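Local atomic coordinates of glycoside hydrolase family 31 (Trueperella pyogenes, PDB entry 5I0F), a protein that degrades cycloalternan, a cyclic glucose oligosaccharide, probably by a retaining glycosidase mechanism that passes through a covalent glycosyl-enzyme intermediate. Residues W237-A242 with R247-V252; Y182-L185 with G189-L192; F165-E170 with W226-E231. All blocks are in the same frame, centred on the assembly; numbering follows the deposited sequence. Where two conformers were deposited one is given.

Overall arrangement
Contact 1 lies within one of two facing sheets; contact 3 joins that sheet to the other. Contact 1 pairs neighbouring strands by backbone hydrogen bonds, whereas contact 3 runs from sheet to sheet through apolar and aromatic side chains. The two touch directly: 247-252 bonds to 165-170 along the sheet, and Ile250 packs on Phe228 between the sheets. Contact 2 is the smallest of the three and a surface contact, joining a connecting loop to the start of the edge strand beside 237-242, through one leucine against polar side chains. Contacts 1 and 3 are each partly buried; in contact 1, only the face with Tyr238, Val240, Ile248 and Ile250 turns to the second sheet.

Contact 1: residues W237-A242 with R247-V252; sequences WYDVAA and RILIEV
Tyr238 and Ile250 cross obliquely on the inner face of this antiparallel pair, where the ring carbon CE1 of Tyr238 lies 3.9 Å from CG2 of Ile250. Tyr238 has CG anti to its carbonyl carbon (chi1 -54°), and the CD1-CE1 side of its ring runs past both branches of the isoleucine. The next pair on this face is Val240 with Ile248, a looser approach of 4.3 Å between Val240 CG1 and Ile248 CG1. The other face carries Trp237, Asp239, Leu249 and Glu251. There the indole comes edge-on to the opposite strand, with Trp237 CE3 3.5 Å from Glu251 O. On the same face Asp239 CB lies 3.9 Å from Leu249 CB. Strands 236-240 and 247-253 form a beta hairpin within a six-stranded antiparallel sheet. Trp237-Glu251 and Asp239-Leu249 are its hydrogen-bonded pairs, and the bond from Asp239 N to Leu249 O is nearly straight, 174° at the hydrogen and 2.9 Å long. Val240 centres an inverse gamma turn at the end of the pairing, and Ala241 N reaches Arg247 O only weakly. Beside it, Asp239 OD1 accepts from Ala242 N at 3.0 Å, an Asx motif, and a water lies between OD1 and Arg247 O. The other oxygen, OD2, is held by Thr243 and by a salt bridge to Arg191 on the adjoining edge strand. Glu251 is likewise tied to a neighbour, pairing with Arg162 of strand 160-168, whereas Tyr238 OH bonds to Thr236.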
ATOM      1  N   TRP A 237      16.319   2.622   3.696  1.00 19.86           N
ATOM      2  CA  TRP A 237      16.530   1.243   4.132  1.00 20.02           C
ATOM      3  C   TRP A 237      16.941   1.253   5.613  1.00 19.99           C
ATOM      4  O   TRP A 237      17.590   2.220   6.094  1.00 19.96           O
ATOM      5  CB  TRP A 237      17.641   0.596   3.321  1.00 20.42           C
ATOM      6  CG  TRP A 237      17.415   0.405   1.852  1.00 20.52           C
ATOM      7  CD1 TRP A 237      17.067  -0.762   1.228  1.00 21.20           C
ATOM      8  CD2 TRP A 237      17.610   1.365   0.819  1.00 21.11           C
ATOM      9  NE1 TRP A 237      17.011  -0.579  -0.127  1.00 21.17           N
ATOM     10  CE2 TRP A 237      17.341   0.720  -0.408  1.00 21.47           C
ATOM     11  CE3 TRP A 237      17.998   2.717   0.807  1.00 21.46           C
ATOM     12  CZ2 TRP A 237      17.436   1.377  -1.645  1.00 22.34           C
ATOM     13  CZ3 TRP A 237      18.095   3.376  -0.425  1.00 22.77           C
ATOM     14  CH2 TRP A 237      17.819   2.702  -1.635  1.00 22.70           C
ATOM     15  N   TYR A 238      16.575   0.183   6.318  1.00 19.57           N
ATOM     16  CA  TYR A 238      16.753   0.062   7.778  1.00 20.10           C
ATOM     17  C   TYR A 238      17.270  -1.326   8.113  1.00 20.22           C
ATOM     18  O   TYR A 238      16.668  -2.345   7.714  1.00 20.38           O
ATOM     19  CB  TYR A 238      15.424   0.347   8.538  1.00 19.92           C
ATOM     20  CG  TYR A 238      14.859   1.684   8.148  1.00 20.09           C
ATOM     21  CD1 TYR A 238      15.301   2.849   8.770  1.00 20.67           C
ATOM     22  CD2 TYR A 238      13.941   1.805   7.103  1.00 20.28           C
ATOM     23  CE1 TYR A 238      14.832   4.087   8.367  1.00 21.29           C
ATOM     24  CE2 TYR A 238      13.468   3.040   6.691  1.00 20.02           C
ATOM     25  CZ  TYR A 238      13.921   4.174   7.327  1.00 20.51           C
ATOM     26  OH  TYR A 238      13.466   5.394   6.945  1.00 21.52           O
ATOM     27  N   ASP A 239      18.401  -1.364   8.811  1.00 20.52           N
ATOM     28  CA  ASP A 239      18.938  -2.577   9.417  1.00 21.00           C
ATOM     29  C   ASP A 239      18.758  -2.372  10.912  1.00 20.61           C
ATOM     30  O   ASP A 239      19.517  -1.619  11.555  1.00 20.31           O
ATOM     31  CB  ASP A 239      20.408  -2.735   9.023  1.00 22.17           C
ATOM     32  CG  ASP A 239      21.019  -4.030   9.498  1.00 23.13           C
ATOM     33  OD1 ASP A 239      20.813  -4.438  10.644  1.00 23.51           O
ATOM     34  OD2 ASP A 239      21.744  -4.644   8.714  1.00 24.77           O
ATOM     35  N   VAL A 240      17.712  -2.984  11.448  1.00 20.41           N
ATOM     36  CA  VAL A 240      17.235  -2.639  12.775  1.00 20.61           C
ATOM     37  C   VAL A 240      17.912  -3.561  13.781  1.00 21.68           C
ATOM     38  O   VAL A 240      17.308  -4.495  14.320  1.00 21.40           O
ATOM     39  CB  VAL A 240      15.709  -2.684  12.897  1.00 20.57           C
ATOM     40  CG1 VAL A 240      15.266  -2.070  14.226  1.00 20.63           C
ATOM     41  CG2 VAL A 240      15.062  -1.930  11.730  1.00 20.43           C
ATOM     42  N   ALA A 241      19.183  -3.276  14.018  1.00 22.18           N
ATOM     43  CA  ALA A 241      19.985  -4.064  14.943  1.00 23.32           C
ATOM     44  C   ALA A 241      20.056  -5.548  14.560  1.00 24.46           C
ATOM     45  O   ALA A 241      20.026  -6.425  15.449  1.00 25.39           O
ATOM     46  CB  ALA A 241      19.479  -3.882  16.381  1.00 23.89           C
ATOM     47  N   ALA A 242      20.139  -5.821  13.256  1.00 24.23           N
ATOM     48  CA  ALA A 242      20.284  -7.177  12.742  1.00 25.62           C
ATOM     49  C   ALA A 242      21.778  -7.452  12.586  1.00 27.29           C
ATOM     50  O   ALA A 242      22.292  -8.383  13.179  1.00 28.16           O
ATOM     51  CB  ALA A 242      19.560  -7.340  11.409  1.00 25.24           C
ATOM     52  N   ARG A 247      22.762  -1.203  16.958  1.00 23.01           N
ATOM     53  CA  ARG A 247      22.699  -0.102  16.004  1.00 22.54           C
ATOM     54  C   ARG A 247      21.541  -0.279  15.035  1.00 21.85           C
ATOM     55  O   ARG A 247      21.357  -1.363  14.468  1.00 21.20           O
ATOM     56  CB  ARG A 247      23.999  -0.001  15.213  1.00 22.79           C
ATOM     57  CG  ARG A 247      25.215   0.420  16.008  1.00 23.53           C
ATOM     58  CD  ARG A 247      25.181   1.889  16.394  1.00 23.79           C
ATOM     59  NE  ARG A 247      26.304   2.301  17.230  1.00 24.23           N
ATOM     60  CZ  ARG A 247      26.392   2.173  18.553  1.00 24.96           C
ATOM     61  NH1 ARG A 247      25.415   1.609  19.272  1.00 24.63           N
ATOM     62  NH2 ARG A 247      27.490   2.608  19.178  1.00 25.55           N
ATOM     63  N   ILE A 248      20.780   0.797  14.857  1.00 21.41           N
ATOM     64  CA  ILE A 248      19.864   0.961  13.721  1.00 20.91           C
ATOM     65  C   ILE A 248      20.661   1.661  12.618  1.00 21.34           C
ATOM     66  O   ILE A 248      20.995   2.837  12.739  1.00 22.00           O
ATOM     67  CB  ILE A 248      18.616   1.784  14.100  1.00 20.41           C
ATOM     68  CG1 ILE A 248      17.910   1.148  15.311  1.00 20.84           C
ATOM     69  CG2 ILE A 248      17.675   1.897  12.915  1.00 19.93           C
ATOM     70  CD1 ILE A 248      16.657   1.863  15.762  1.00 21.00           C
ATOM     71  N   LEU A 249      20.980   0.929  11.559  0.50 21.48           N
ATOM     72  CA  LEU A 249      21.682   1.485  10.410  0.50 21.63           C
ATOM     73  C   LEU A 249      20.643   1.950   9.406  0.50 21.14           C
ATOM     74  O   LEU A 249      19.754   1.177   9.031  0.50 20.32           O
ATOM     75  CB  LEU A 249      22.577   0.436   9.759  0.50 22.44           C
ATOM     76  CG  LEU A 249      23.447  -0.409  10.689  0.50 23.05           C
ATOM     77  CD1 LEU A 249      24.278  -1.397   9.881  0.50 23.63           C
ATOM     78  CD2 LEU A 249      24.330   0.467  11.557  0.50 23.66           C
ATOM     79  N   ILE A 250      20.752   3.213   8.996  1.00 20.83           N
ATOM     80  CA  ILE A 250      19.795   3.856   8.108  1.00 20.62           C
ATOM     81  C   ILE A 250      20.556   4.229   6.856  1.00 21.17           C
ATOM     82  O   ILE A 250      21.622   4.831   6.952  1.00 21.60           O
ATOM     83  CB  ILE A 250      19.204   5.122   8.767  1.00 20.64           C
ATOM     84  CG1 ILE A 250      18.462   4.724  10.049  1.00 20.62           C
ATOM     85  CG2 ILE A 250      18.221   5.846   7.833  1.00 20.16           C
ATOM     86  CD1 ILE A 250      17.862   5.880  10.806  1.00 21.29           C
ATOM     87  N   GLU A 251      20.011   3.887   5.694  1.00 20.85           N
ATOM     88  CA  GLU A 251      20.562   4.307   4.412  1.00 21.50           C
ATOM     89  C   GLU A 251      19.472   5.069   3.646  1.00 21.53           C
ATOM     90  O   GLU A 251      18.315   4.669   3.636  1.00 20.02           O
ATOM     91  CB  GLU A 251      21.072   3.097   3.640  1.00 22.79           C
ATOM     92  CG  GLU A 251      21.898   3.430   2.414  1.00 24.58           C
ATOM     93  CD  GLU A 251      22.804   2.282   1.948  1.00 26.29           C
ATOM     94  OE1 GLU A 251      23.210   2.307   0.760  1.00 27.35           O
ATOM     95  OE2 GLU A 251      23.114   1.366   2.744  1.00 26.41           O
ATOM     96  N   VAL A 252      19.863   6.173   3.019  1.00 21.60           N
ATOM     97  CA  VAL A 252      18.941   7.123   2.439  1.00 21.78           C
ATOM     98  C   VAL A 252      19.380   7.418   1.007  1.00 22.61           C
ATOM     99  O   VAL A 252      20.555   7.764   0.760  1.00 22.63           O
ATOM    100  CB  VAL A 252      18.956   8.431   3.257  1.00 22.14           C
ATOM    101  CG1 VAL A 252      17.962   9.432   2.708  1.00 22.93           C
ATOM    102  CG2 VAL A 252      18.705   8.152   4.736  1.00 22.22           C
TER
HETATM  103  O   HOH W   1      22.610  -3.223  12.603  1.00 27.13           O

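Contact 2: residues Y182-L185 with G189-L192; sequences YDQL and GLRL
This is a small surface contact between a loop and the start of an edge strand, made by the apolar end of Leu190 against the side chains of Asp183 and Gln184. The loop follows strand 174-179, and after three more residues the chain comes back as 189-192 to enter strand 191-194. The backbones stay well apart, with 9.6 Å between the CA atoms of Gln184 and Leu190, and the side chains meet from opposite directions. Leu190 CD1 does most of the touching: it lies 3.6 Å from Asp183 OD2 and 3.7 Å from Gln184 CD. The second methyl, CD2, meets the end of the glutamine amide more distantly, with Leu190 CD2 4.0 Å from Gln184 NE2. Both loop residues have CG between the backbone N and the carbonyl carbon (chi1 48° for Asp183, 52° for Gln184), which brings their polar groups up beside the one leucine.

The contact is van der Waals packing, made against groups that are already hydrogen-bonded. Asp183 OD1 takes the N-H of Gln184 at 2.8 Å, from above the carboxylate plane, and also bonds to Gln187 NE2. Gln184 NE2 is bonded within the loop, to the carbonyl of Asp186, while Asp183 OD2 reaches beyond helix 203-206 to His207. On the barrel side, Tyr182 and Leu185 lean on helix 537-551; on the other side, Gly189, Leu190 and Leu192 bond through their backbones to strand 236-240.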
ATOM      1  N   TYR A 182       3.312  -6.200   7.828  1.00 16.83           N
ATOM      2  CA  TYR A 182       2.516  -7.423   7.820  1.00 17.21           C
ATOM      3  C   TYR A 182       3.193  -8.629   8.470  1.00 17.92           C
ATOM      4  O   TYR A 182       2.574  -9.678   8.622  1.00 18.22           O
ATOM      5  CB  TYR A 182       2.210  -7.785   6.362  1.00 16.98           C
ATOM      6  CG  TYR A 182       1.346  -6.774   5.644  1.00 16.53           C
ATOM      7  CD1 TYR A 182       1.896  -5.600   5.116  1.00 16.67           C
ATOM      8  CD2 TYR A 182      -0.002  -7.007   5.441  1.00 16.26           C
ATOM      9  CE1 TYR A 182       1.107  -4.672   4.446  1.00 16.45           C
ATOM     10  CE2 TYR A 182      -0.777  -6.094   4.777  1.00 16.13           C
ATOM     11  CZ  TYR A 182      -0.208  -4.931   4.272  1.00 16.02           C
ATOM     12  OH  TYR A 182      -0.970  -4.030   3.582  1.00 16.70           O
ATOM     13  N   ASP A 183       4.458  -8.483   8.832  1.00 18.65           N
ATOM     14  CA  ASP A 183       5.273  -9.604   9.287  1.00 19.78           C
ATOM     15  C   ASP A 183       5.302  -9.684  10.783  1.00 20.35           C
ATOM     16  O   ASP A 183       4.998 -10.735  11.340  1.00 20.44           O
ATOM     17  CB  ASP A 183       6.690  -9.609   8.667  1.00 20.29           C
ATOM     18  CG  ASP A 183       7.423  -8.265   8.728  1.00 20.58           C
ATOM     19  OD1 ASP A 183       6.913  -7.263   9.283  1.00 20.27           O
ATOM     20  OD2 ASP A 183       8.565  -8.233   8.205  1.00 21.91           O
ATOM     21  N   GLN A 184       5.659  -8.595  11.453  1.00 20.35           N
ATOM     22  CA  GLN A 184       5.656  -8.588  12.923  1.00 21.78           C
ATOM     23  C   GLN A 184       5.582  -7.172  13.451  1.00 20.93           C
ATOM     24  O   GLN A 184       5.940  -6.198  12.752  1.00 20.04           O
ATOM     25  CB  GLN A 184       6.882  -9.340  13.492  1.00 23.72           C
ATOM     26  CG  GLN A 184       8.210  -8.893  12.928  1.00 24.77           C
ATOM     27  CD  GLN A 184       9.365  -9.840  13.292  1.00 25.78           C
ATOM     28  OE1 GLN A 184       9.439 -10.965  12.828  1.00 27.85           O
ATOM     29  NE2 GLN A 184      10.268  -9.366  14.099  1.00 25.76           N
ATOM     30  N   LEU A 185       5.100  -7.059  14.685  1.00 20.76           N
ATOM     31  CA  LEU A 185       4.946  -5.758  15.344  1.00 21.09           C
ATOM     32  C   LEU A 185       6.297  -5.110  15.654  1.00 21.38           C
ATOM     33  O   LEU A 185       6.531  -3.937  15.317  1.00 20.20           O
ATOM     34  CB  LEU A 185       4.146  -5.910  16.644  1.00 21.84           C
ATOM     35  CG  LEU A 185       3.988  -4.694  17.565  1.00 22.52           C
ATOM     36  CD1 LEU A 185       3.225  -3.604  16.855  1.00 22.95           C
ATOM     37  CD2 LEU A 185       3.292  -5.060  18.873  1.00 23.19           C
ATOM     38  N   GLY A 189      15.676  -6.660  14.810  1.00 21.82           N
ATOM     39  CA  GLY A 189      16.211  -7.884  14.222  1.00 22.43           C
ATOM     40  C   GLY A 189      16.035  -8.030  12.714  1.00 22.13           C
ATOM     41  O   GLY A 189      16.600  -8.949  12.116  1.00 22.49           O
ATOM     42  N   LEU A 190      15.241  -7.145  12.102  1.00 21.37           N
ATOM     43  CA  LEU A 190      14.894  -7.238  10.697  1.00 21.13           C
ATOM     44  C   LEU A 190      15.638  -6.187   9.880  1.00 20.67           C
ATOM     45  O   LEU A 190      16.038  -5.136  10.413  1.00 20.05           O
ATOM     46  CB  LEU A 190      13.378  -7.041  10.494  1.00 21.06           C
ATOM     47  CG  LEU A 190      12.415  -8.004  11.206  1.00 21.66           C
ATOM     48  CD1 LEU A 190      10.964  -7.693  10.807  1.00 21.27           C
ATOM     49  CD2 LEU A 190      12.772  -9.453  10.921  1.00 22.65           C
ATOM     50  N   ARG A 191      15.829  -6.500   8.606  1.00 21.17           N
ATOM     51  CA  ARG A 191      16.243  -5.530   7.603  1.00 21.49           C
ATOM     52  C   ARG A 191      15.032  -5.288   6.703  1.00 20.91           C
ATOM     53  O   ARG A 191      14.387  -6.236   6.246  1.00 20.84           O
ATOM     54  CB  ARG A 191      17.411  -6.030   6.764  1.00 23.22           C
ATOM     55  CG  ARG A 191      18.638  -6.427   7.579  1.00 24.93           C
ATOM     56  CD  ARG A 191      19.779  -6.962   6.714  1.00 26.86           C
ATOM     57  NE  ARG A 191      20.863  -7.419   7.591  1.00 29.13           N
ATOM     58  CZ  ARG A 191      20.957  -8.615   8.188  1.00 30.04           C
ATOM     59  NH1 ARG A 191      20.059  -9.577   7.977  1.00 30.81           N
ATOM     60  NH2 ARG A 191      21.990  -8.860   9.008  1.00 31.22           N
ATOM     61  N   LEU A 192      14.732  -4.031   6.448  1.00 20.39           N
ATOM     62  CA  LEU A 192      13.570  -3.669   5.630  1.00 20.19           C
ATOM     63  C   LEU A 192      13.830  -2.388   4.860  1.00 19.94           C
ATOM     64  O   LEU A 192      14.933  -1.868   4.878  1.00 20.51           O
ATOM     65  CB  LEU A 192      12.340  -3.544   6.525  1.00 20.22           C
ATOM     66  CG  LEU A 192      12.446  -2.438   7.571  1.00 20.49           C
ATOM     67  CD1 LEU A 192      11.149  -1.691   7.671  1.00 21.28           C
ATOM     68  CD2 LEU A 192      12.850  -2.963   8.923  1.00 21.39           C
TER

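Contact 3: residues F165-E170 with W226-E231; sequences FALRIE and WGFHVE
The apolar part of the contact centres on Leu167, whose CD1 methyl meets both Phe228 and Trp226. Over the phenyl ring it makes a CH-pi contact: Leu167 CD1 is 4.0 Å from the centroid of the Phe228 ring and 19° off its normal, offset toward the CG-CD1 side. The same methyl lies in the plane of the indole at its edge, with Leu167 CD1 4.0 Å from Trp226 CZ3. Trp226 and Phe228 share a first torsion near 61°, with CG between backbone N and carbonyl carbon, which sends both rings toward Leu167. The indole presents its edge to the methyl and the phenyl ring its face.

Polar groups gather toward the end of strand 160-168. The carbonyl oxygen of Arg168 lies 3.4 Å from Trp226 CZ2, and this oxygen is hydrogen-bonded to Arg145. Trp226 NE1 bonds to Glu173. Within its own segment, Arg168 NH2 donates to Glu170 OE2 at 2.8 Å in a salt bridge that lies close to the guanidinium plane and uses the anti lone pair of the oxygen.

The strand axes approach to 10.5 Å, the spacing of stacked sheets in a beta-sandwich arrangement, and Ile250 adds to the same layer by packing on Phe228. Between the sheets the two segments are held by dispersion and shape, while Arg168 pairs with Glu170, Arg168 O with Arg145 and Trp226 NE1 with Glu173.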
ATOM      1  N   PHE A 165      24.076   6.094   7.981  1.00 23.88           N
ATOM      2  CA  PHE A 165      24.429   6.533   9.328  1.00 23.94           C
ATOM      3  C   PHE A 165      23.710   5.641  10.339  1.00 23.47           C
ATOM      4  O   PHE A 165      22.897   4.797   9.948  1.00 23.22           O
ATOM      5  CB  PHE A 165      24.116   8.030   9.516  1.00 23.99           C
ATOM      6  CG  PHE A 165      22.666   8.371   9.412  1.00 24.11           C
ATOM      7  CD1 PHE A 165      22.092   8.677   8.179  1.00 24.58           C
ATOM      8  CD2 PHE A 165      21.860   8.367  10.546  1.00 24.16           C
ATOM      9  CE1 PHE A 165      20.737   8.994   8.090  1.00 24.65           C
ATOM     10  CE2 PHE A 165      20.509   8.673  10.463  1.00 24.49           C
ATOM     11  CZ  PHE A 165      19.948   8.993   9.230  1.00 24.40           C
ATOM     12  N   ALA A 166      24.034   5.803  11.615  1.00 23.08           N
ATOM     13  CA  ALA A 166      23.526   4.914  12.654  1.00 22.67           C
ATOM     14  C   ALA A 166      22.955   5.653  13.837  1.00 23.24           C
ATOM     15  O   ALA A 166      23.376   6.777  14.167  1.00 23.73           O
ATOM     16  CB  ALA A 166      24.608   3.960  13.117  1.00 22.69           C
ATOM     17  N   LEU A 167      21.985   4.994  14.472  1.00 23.34           N
ATOM     18  CA  LEU A 167      21.437   5.405  15.752  1.00 23.55           C
ATOM     19  C   LEU A 167      21.624   4.290  16.779  1.00 24.04           C
ATOM     20  O   LEU A 167      21.485   3.089  16.466  1.00 23.21           O
ATOM     21  CB  LEU A 167      19.945   5.699  15.629  1.00 23.54           C
ATOM     22  CG  LEU A 167      19.490   6.621  14.507  1.00 23.33           C
ATOM     23  CD1 LEU A 167      17.976   6.731  14.583  1.00 23.70           C
ATOM     24  CD2 LEU A 167      20.125   7.990  14.639  1.00 23.86           C
ATOM     25  N   ARG A 168      21.892   4.688  18.024  1.00 25.10           N
ATOM     26  CA  ARG A 168      22.062   3.742  19.113  1.00 25.91           C
ATOM     27  C   ARG A 168      20.704   3.221  19.634  1.00 25.15           C
ATOM     28  O   ARG A 168      19.781   4.002  19.837  1.00 25.14           O
ATOM     29  CB  ARG A 168      22.837   4.415  20.247  1.00 27.94           C
ATOM     30  CG  ARG A 168      23.275   3.460  21.352  1.00 29.98           C
ATOM     31  CD  ARG A 168      24.314   4.098  22.271  1.00 32.25           C
ATOM     32  NE  ARG A 168      23.739   5.245  22.951  1.00 33.64           N
ATOM     33  CZ  ARG A 168      22.921   5.191  24.008  1.00 35.57           C
ATOM     34  NH1 ARG A 168      22.464   6.329  24.522  1.00 37.01           N
ATOM     35  NH2 ARG A 168      22.569   4.026  24.582  1.00 36.40           N
ATOM     36  N   ILE A 169      20.612   1.916  19.877  1.00 25.08           N
ATOM     37  CA  ILE A 169      19.442   1.293  20.520  1.00 25.41           C
ATOM     38  C   ILE A 169      19.941   0.516  21.725  1.00 25.82           C
ATOM     39  O   ILE A 169      21.029  -0.047  21.683  1.00 25.78           O
ATOM     40  CB  ILE A 169      18.638   0.399  19.527  1.00 25.60           C
ATOM     41  CG1 ILE A 169      17.410  -0.227  20.173  1.00 26.30           C
ATOM     42  CG2 ILE A 169      19.493  -0.714  18.914  1.00 26.04           C
ATOM     43  CD1 ILE A 169      16.409  -0.788  19.160  1.00 26.01           C
ATOM     44  N   GLU A 170      19.151   0.526  22.796  1.00 26.15           N
ATOM     45  CA  GLU A 170      19.497  -0.134  24.063  1.00 28.20           C
ATOM     46  C   GLU A 170      18.827  -1.509  24.186  1.00 28.03           C
ATOM     47  O   GLU A 170      17.883  -1.831  23.460  1.00 26.14           O
ATOM     48  CB  GLU A 170      19.145   0.778  25.250  1.00 29.66           C
ATOM     49  CG  GLU A 170      19.938   2.082  25.190  1.00 30.90           C
ATOM     50  CD  GLU A 170      19.781   2.984  26.406  1.00 32.91           C
ATOM     51  OE1 GLU A 170      18.900   2.741  27.239  1.00 34.92           O
ATOM     52  OE2 GLU A 170      20.563   3.954  26.523  1.00 34.78           O
ATOM     53  N   TRP A 226      11.419   7.035  22.416  1.00 25.28           N
ATOM     54  CA  TRP A 226      11.906   8.059  21.506  1.00 25.24           C
ATOM     55  C   TRP A 226      11.556   7.643  20.079  1.00 24.42           C
ATOM     56  O   TRP A 226      11.059   6.546  19.854  1.00 24.58           O
ATOM     57  CB  TRP A 226      13.404   8.305  21.684  1.00 25.74           C
ATOM     58  CG  TRP A 226      14.268   7.135  21.419  1.00 25.61           C
ATOM     59  CD1 TRP A 226      14.527   6.097  22.271  1.00 25.97           C
ATOM     60  CD2 TRP A 226      15.038   6.888  20.241  1.00 25.10           C
ATOM     61  NE1 TRP A 226      15.396   5.214  21.683  1.00 25.94           N
ATOM     62  CE2 TRP A 226      15.722   5.670  20.436  1.00 25.15           C
ATOM     63  CE3 TRP A 226      15.194   7.559  19.019  1.00 25.25           C
ATOM     64  CZ2 TRP A 226      16.550   5.113  19.457  1.00 24.80           C
ATOM     65  CZ3 TRP A 226      16.032   7.005  18.057  1.00 24.43           C
ATOM     66  CH2 TRP A 226      16.698   5.802  18.281  1.00 24.16           C
ATOM     67  N   GLY A 227      11.783   8.511  19.116  1.00 23.85           N
ATOM     68  CA  GLY A 227      11.451   8.134  17.736  1.00 22.84           C
ATOM     69  C   GLY A 227      12.210   8.975  16.758  1.00 22.39           C
ATOM     70  O   GLY A 227      12.839   9.973  17.135  1.00 22.29           O
ATOM     71  N   PHE A 228      12.154   8.561  15.502  1.00 21.30           N
ATOM     72  CA  PHE A 228      12.859   9.262  14.448  1.00 21.56           C
ATOM     73  C   PHE A 228      12.079   9.203  13.150  1.00 20.77           C
ATOM     74  O   PHE A 228      11.330   8.259  12.913  1.00 19.37           O
ATOM     75  CB  PHE A 228      14.248   8.676  14.249  1.00 21.82           C
ATOM     76  CG  PHE A 228      14.251   7.239  13.841  1.00 22.26           C
ATOM     77  CD1 PHE A 228      14.197   6.221  14.810  1.00 23.00           C
ATOM     78  CD2 PHE A 228      14.354   6.885  12.495  1.00 22.45           C
ATOM     79  CE1 PHE A 228      14.189   4.892  14.438  1.00 23.04           C
ATOM     80  CE2 PHE A 228      14.348   5.548  12.121  1.00 22.73           C
ATOM     81  CZ  PHE A 228      14.264   4.550  13.093  1.00 22.56           C
ATOM     82  N   HIS A 229      12.294  10.218  12.321  1.00 20.93           N
ATOM     83  CA  HIS A 229      11.635  10.341  11.038  1.00 20.65           C
ATOM     84  C   HIS A 229      12.635  10.927  10.083  1.00 20.68           C
ATOM     85  O   HIS A 229      13.063  12.060  10.264  1.00 21.10           O
ATOM     86  CB  HIS A 229      10.383  11.209  11.157  1.00 21.03           C
ATOM     87  CG  HIS A 229       9.833  11.695   9.845  1.00 21.35           C
ATOM     88  ND1 HIS A 229       9.380  12.980   9.671  1.00 21.71           N
ATOM     89  CD2 HIS A 229       9.675  11.076   8.650  1.00 21.43           C
ATOM     90  CE1 HIS A 229       8.949  13.132   8.435  1.00 22.39           C
ATOM     91  NE2 HIS A 229       9.109  11.986   7.793  1.00 21.80           N
ATOM     92  N   VAL A 230      13.022  10.159   9.073  1.00 20.42           N
ATOM     93  CA  VAL A 230      13.903  10.683   8.053  1.00 20.89           C
ATOM     94  C   VAL A 230      12.979  11.513   7.143  1.00 21.45           C
ATOM     95  O   VAL A 230      12.093  10.961   6.514  1.00 19.87           O
ATOM     96  CB  VAL A 230      14.617   9.569   7.258  1.00 21.04           C
ATOM     97  CG1 VAL A 230      15.637  10.163   6.282  1.00 21.50           C
ATOM     98  CG2 VAL A 230      15.298   8.573   8.196  1.00 21.01           C
ATOM     99  N   GLU A 231      13.175  12.831   7.107  1.00 22.56           N
ATOM    100  CA  GLU A 231      12.252  13.727   6.402  1.00 24.42           C
ATOM    101  C   GLU A 231      12.561  13.772   4.911  1.00 24.06           C
ATOM    102  O   GLU A 231      13.223  14.672   4.407  1.00 24.01           O
ATOM    103  CB  GLU A 231      12.205  15.146   7.011  1.00 26.80           C
ATOM    104  CG  GLU A 231      10.895  15.871   6.643  1.00 28.76           C
ATOM    105  CD  GLU A 231      10.720  17.208   7.335  1.00 31.47           C
ATOM    106  OE1 GLU A 231      10.511  18.214   6.643  1.00 36.17           O
ATOM    107  OE2 GLU A 231      10.798  17.286   8.564  1.00 32.05           O
TER